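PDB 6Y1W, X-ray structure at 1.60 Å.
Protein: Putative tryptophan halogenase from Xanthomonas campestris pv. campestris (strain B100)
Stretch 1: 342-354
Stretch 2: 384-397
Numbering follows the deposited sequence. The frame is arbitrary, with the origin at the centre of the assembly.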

# COMPACT_ATOMS: atom_id res chain seq x y z
N PHE A 342 21.82 -6.78 6.23
CA PHE A 342 22.54 -6.80 4.96
C PHE A 342 21.86 -7.73 3.96
O PHE A 342 21.49 -8.86 4.30
CB PHE A 342 23.97 -7.28 5.14
CG PHE A 342 24.70 -7.43 3.83
CD1 PHE A 342 25.27 -6.34 3.25
CD2 PHE A 342 24.75 -8.65 3.19
CE1 PHE A 342 25.94 -6.47 2.04
CE2 PHE A 342 25.40 -8.77 1.98
CZ PHE A 342 26.00 -7.66 1.43
N LEU A 343 21.71 -7.25 2.73
CA LEU A 343 21.45 -8.10 1.57
C LEU A 343 22.45 -7.74 0.49
O LEU A 343 22.81 -6.57 0.32
CB LEU A 343 20.04 -7.91 1.04
CG LEU A 343 18.97 -8.51 1.95
CD1 LEU A 343 17.59 -8.05 1.54
CD2 LEU A 343 19.04 -10.05 1.81
N GLU A 344 22.89 -8.75 -0.28
CA GLU A 344 23.84 -8.49 -1.36
C GLU A 344 23.28 -7.51 -2.40
O GLU A 344 22.06 -7.34 -2.53
CB GLU A 344 24.19 -9.82 -2.03
CG GLU A 344 23.05 -10.36 -2.87
CD GLU A 344 23.24 -11.84 -3.16
OE1 GLU A 344 23.96 -12.18 -4.14
OE2 GLU A 344 22.72 -12.65 -2.36
N PRO A 345 24.18 -6.81 -3.16
CA PRO A 345 23.71 -5.70 -4.02
C PRO A 345 23.12 -6.11 -5.35
O PRO A 345 23.21 -5.36 -6.34
CB PRO A 345 24.99 -4.86 -4.23
CG PRO A 345 26.09 -5.88 -4.20
CD PRO A 345 25.65 -6.86 -3.08
N ILE A 346 22.47 -7.28 -5.38
CA ILE A 346 21.95 -7.81 -6.63
C ILE A 346 20.82 -6.96 -7.19
O ILE A 346 20.63 -6.92 -8.41
CB ILE A 346 21.51 -9.27 -6.40
CG1 ILE A 346 21.10 -9.93 -7.71
CG2 ILE A 346 20.29 -9.33 -5.45
CD1 ILE A 346 20.79 -11.43 -7.51
N GLU A 347 20.08 -6.25 -6.34
CA GLU A 347 19.04 -5.32 -6.79
C GLU A 347 19.29 -3.91 -6.26
O GLU A 347 18.35 -3.12 -6.16
CB GLU A 347 17.64 -5.80 -6.36
CG GLU A 347 17.11 -6.97 -7.22
CD GLU A 347 16.65 -6.55 -8.61
OE1 GLU A 347 16.51 -5.33 -8.88
OE2 GLU A 347 16.43 -7.47 -9.49
N SER A 348 20.54 -3.57 -5.94
CA SER A 348 20.94 -2.19 -5.62
C SER A 348 20.07 -1.59 -4.52
O SER A 348 19.56 -0.47 -4.65
CB SER A 348 20.91 -1.27 -6.86
OG SER A 348 21.44 -1.89 -8.06
N THR A 349 19.94 -2.31 -3.41
CA THR A 349 19.05 -1.88 -2.32
C THR A 349 19.79 -1.28 -1.11
O THR A 349 19.12 -0.82 -0.19
CB THR A 349 18.17 -3.04 -1.83
OG1 THR A 349 18.96 -4.23 -1.62
CG2 THR A 349 17.05 -3.34 -2.83
N ASN A 350 21.13 -1.22 -1.08
CA ASN A 350 21.83 -0.80 0.15
C ASN A 350 21.48 0.63 0.55
O ASN A 350 21.04 0.90 1.68
CB ASN A 350 23.36 -0.92 -0.06
CG ASN A 350 24.15 -0.28 1.08
OD1 ASN A 350 24.00 -0.70 2.22
ND2 ASN A 350 25.01 0.74 0.79
N ILE A 351 21.69 1.58 -0.36
CA ILE A 351 21.39 2.98 -0.03
C ILE A 351 19.91 3.19 0.22
O ILE A 351 19.53 3.98 1.10
CB ILE A 351 21.98 3.89 -1.12
CG1 ILE A 351 23.48 4.05 -0.84
CG2 ILE A 351 21.29 5.28 -1.15
CD1 ILE A 351 24.24 4.76 -1.95
N HIS A 352 19.05 2.47 -0.49
CA HIS A 352 17.61 2.55 -0.28
C HIS A 352 17.24 2.17 1.15
O HIS A 352 16.39 2.80 1.78
CB HIS A 352 16.91 1.64 -1.28
CG HIS A 352 15.47 1.41 -0.96
ND1 HIS A 352 14.48 2.28 -1.35
CD2 HIS A 352 14.86 0.40 -0.30
CE1 HIS A 352 13.30 1.81 -0.95
NE2 HIS A 352 13.51 0.66 -0.31
N LEU A 353 17.86 1.10 1.67
CA LEU A 353 17.51 0.67 3.01
C LEU A 353 17.98 1.66 4.05
O LEU A 353 17.31 1.82 5.07
CB LEU A 353 18.09 -0.72 3.29
CG LEU A 353 17.25 -1.80 2.59
CD1 LEU A 353 18.06 -3.09 2.52
CD2 LEU A 353 15.88 -2.03 3.23
N ILE A 354 19.11 2.35 3.82
CA ILE A 354 19.49 3.46 4.69
C ILE A 354 18.43 4.55 4.64
O ILE A 354 17.97 5.05 5.67
CB ILE A 354 20.87 4.01 4.27
CG1 ILE A 354 21.96 2.96 4.54
CG2 ILE A 354 21.18 5.27 5.12
CD1 ILE A 354 23.32 3.31 3.87
N GLU A 384 9.21 -4.58 5.47
CA GLU A 384 9.84 -4.11 4.24
C GLU A 384 11.05 -4.96 3.87
O GLU A 384 11.24 -5.28 2.69
CB GLU A 384 10.24 -2.64 4.38
CG GLU A 384 9.05 -1.70 4.29
CD GLU A 384 9.50 -0.24 4.45
OE1 GLU A 384 10.59 0.11 3.95
OE2 GLU A 384 8.77 0.54 5.06
N ILE A 385 11.87 -5.34 4.86
CA ILE A 385 13.11 -6.04 4.52
C ILE A 385 12.81 -7.48 4.12
O ILE A 385 13.49 -8.04 3.25
CB ILE A 385 14.13 -5.97 5.68
CG1 ILE A 385 15.49 -6.47 5.21
CG2 ILE A 385 13.71 -6.78 6.92
CD1 ILE A 385 15.97 -5.77 4.10
N ALA A 386 11.80 -8.10 4.72
CA ALA A 386 11.48 -9.47 4.37
C ALA A 386 11.01 -9.54 2.93
O ALA A 386 11.31 -10.51 2.22
CB ALA A 386 10.41 -10.03 5.31
N HIS A 387 10.28 -8.52 2.48
CA HIS A 387 9.86 -8.47 1.09
C HIS A 387 11.06 -8.36 0.14
O HIS A 387 11.10 -9.01 -0.92
CB HIS A 387 8.92 -7.30 0.87
CG HIS A 387 8.89 -6.89 -0.55
ND1 HIS A 387 8.19 -7.62 -1.49
CD2 HIS A 387 9.53 -5.91 -1.23
CE1 HIS A 387 8.37 -7.08 -2.68
NE2 HIS A 387 9.18 -6.04 -2.55
N ILE A 388 12.03 -7.51 0.48
CA ILE A 388 13.21 -7.41 -0.38
C ILE A 388 14.01 -8.71 -0.34
O ILE A 388 14.47 -9.20 -1.39
CB ILE A 388 14.05 -6.19 0.04
CG1 ILE A 388 13.25 -4.91 -0.23
CG2 ILE A 388 15.31 -6.08 -0.73
CD1 ILE A 388 13.89 -3.64 0.51
N ARG A 389 14.15 -9.30 0.86
CA ARG A 389 14.81 -10.60 1.00
C ARG A 389 14.22 -11.62 0.04
O ARG A 389 14.97 -12.32 -0.67
CB ARG A 389 14.68 -11.10 2.45
CG ARG A 389 15.29 -12.51 2.65
CD ARG A 389 14.66 -13.21 3.83
NE ARG A 389 13.26 -13.47 3.56
CZ ARG A 389 12.35 -13.71 4.51
NH1 ARG A 389 12.77 -13.74 5.79
NH2 ARG A 389 11.06 -13.95 4.19
N ASP A 390 12.87 -11.68 -0.03
CA ASP A 390 12.23 -12.69 -0.88
C ASP A 390 12.59 -12.46 -2.33
O ASP A 390 12.75 -13.42 -3.10
CB ASP A 390 10.71 -12.66 -0.70
CG ASP A 390 10.25 -13.32 0.60
OD1 ASP A 390 11.10 -13.85 1.35
OD2 ASP A 390 9.02 -13.23 0.86
N PHE A 391 12.70 -11.20 -2.74
CA PHE A 391 13.00 -10.90 -4.13
C PHE A 391 14.45 -11.28 -4.47
O PHE A 391 14.74 -11.71 -5.60
CB PHE A 391 12.74 -9.41 -4.41
CG PHE A 391 12.48 -9.12 -5.88
CD1 PHE A 391 11.19 -9.18 -6.39
CD2 PHE A 391 13.53 -8.77 -6.74
CE1 PHE A 391 10.95 -8.92 -7.75
CE2 PHE A 391 13.30 -8.51 -8.08
CZ PHE A 391 12.01 -8.57 -8.59
N VAL A 392 15.37 -11.10 -3.52
CA VAL A 392 16.75 -11.52 -3.72
C VAL A 392 16.80 -13.04 -3.82
O VAL A 392 17.44 -13.59 -4.73
CB VAL A 392 17.62 -10.98 -2.58
CG1 VAL A 392 19.06 -11.59 -2.61
CG2 VAL A 392 17.65 -9.43 -2.63
N ILE A 393 16.05 -13.74 -2.95
CA ILE A 393 16.00 -15.20 -3.03
C ILE A 393 15.47 -15.66 -4.37
O ILE A 393 15.98 -16.63 -4.97
CB ILE A 393 15.15 -15.77 -1.89
CG1 ILE A 393 15.83 -15.51 -0.56
CG2 ILE A 393 15.01 -17.29 -2.04
CD1 ILE A 393 14.92 -15.75 0.65
N LEU A 394 14.46 -14.95 -4.89
CA LEU A 394 13.90 -15.29 -6.19
C LEU A 394 14.97 -15.39 -7.27
O LEU A 394 14.94 -16.29 -8.12
CB LEU A 394 12.87 -14.22 -6.55
CG LEU A 394 12.37 -14.25 -7.98
CD1 LEU A 394 11.61 -15.56 -8.32
CD2 LEU A 394 11.48 -13.06 -8.22
N HIS A 395 15.96 -14.48 -7.25
CA HIS A 395 16.99 -14.50 -8.30
C HIS A 395 17.78 -15.81 -8.31
O HIS A 395 18.19 -16.27 -9.38
CB HIS A 395 17.93 -13.32 -8.11
CG HIS A 395 17.46 -12.06 -8.78
ND1 HIS A 395 17.28 -11.99 -10.15
CD2 HIS A 395 17.13 -10.84 -8.29
CE1 HIS A 395 16.87 -10.77 -10.47
NE2 HIS A 395 16.78 -10.05 -9.37
N TYR A 396 18.02 -16.40 -7.13
CA TYR A 396 18.79 -17.64 -7.04
C TYR A 396 17.92 -18.86 -7.25
O TYR A 396 18.41 -19.87 -7.80
CB TYR A 396 19.49 -17.73 -5.68
CG TYR A 396 20.68 -16.82 -5.58
CD1 TYR A 396 21.88 -17.16 -6.17
CD2 TYR A 396 20.61 -15.60 -4.88
CE1 TYR A 396 23.00 -16.35 -6.08
CE2 TYR A 396 21.74 -14.77 -4.81
CZ TYR A 396 22.92 -15.16 -5.40
OH TYR A 396 24.06 -14.40 -5.33
N HIS A 397 16.66 -18.82 -6.81
CA HIS A 397 15.81 -20.01 -6.82
C HIS A 397 15.15 -20.25 -8.17
O HIS A 397 14.95 -21.41 -8.55
CB HIS A 397 14.71 -19.89 -5.75
CG HIS A 397 13.97 -21.18 -5.49
ND1 HIS A 397 14.61 -22.32 -5.06
CD2 HIS A 397 12.64 -21.47 -5.54
CE1 HIS A 397 13.70 -23.28 -4.86
NE2 HIS A 397 12.50 -22.79 -5.14
O HOH W 1 11.40 -0.79 1.14

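Stretch 2, Glu-384 to His-397, is helical throughout and continues a helix that begins earlier in the chain. Stretch 1 is mostly loop and turn, and enters a helix at Asn-350. The two helices run nearly antiparallel, at 170°, with axes no closer than 12.2 Å. The loop of stretch 1 comes nearer. The CA atoms of Ile-346 and Val-392 are 7.0 Å apart, and those of Leu-343 and Arg-389 are 7.1 Å apart.

Two carboxylates of stretch 1 receive the direct hydrogen bonds between the stretches. Tyr-396 OH donates to Glu-344 OE1 at 2.5 Å, a short bond. His-395 NE2 donates to Glu-347 OE2 at 2.6 Å, with an N-H...acceptor angle of 164°, so the bond is nearly straight. All four residues are buried, and these pairings keep polar groups satisfied away from solvent. Both acceptor oxygens also have hydrogen-bond partners elsewhere in the structure, as does His-395 ND1. Both nitrogens of the His-395 ring are therefore engaged.

A water makes a third, indirect link. It donates to Glu-384 OE1 at 3.1 Å and is hydrogen-bonded to His-352 NE2 at 2.9 Å. His-352 ND1 is bonded elsewhere in the structure.

Arg-389 NE and NH2 find their partner within the same helix. NH2 forms a salt bridge with Asp-390 OD1 at 2.8 Å, and NE donates to the same oxygen at 3.1 Å. Asp-390 OD2 is bonded elsewhere.

Apolar side chains make the rest of the close contact described here. Leu-343 CD1 lies 3.8 Å from both Ile-385 CD1 and Ile-388 CG2. Ile-346, which lies between Glu-344 and Glu-347 in sequence, brings CG2 to 3.8 Å from Val-392 CG1. Further along, Leu-353 CD1 reaches Ile-385 CD1 and Leu-353 CD2 reaches Ile-388 CD1, each at 3.7 Å. These contacts have no polar partners to satisfy and rest on close packing.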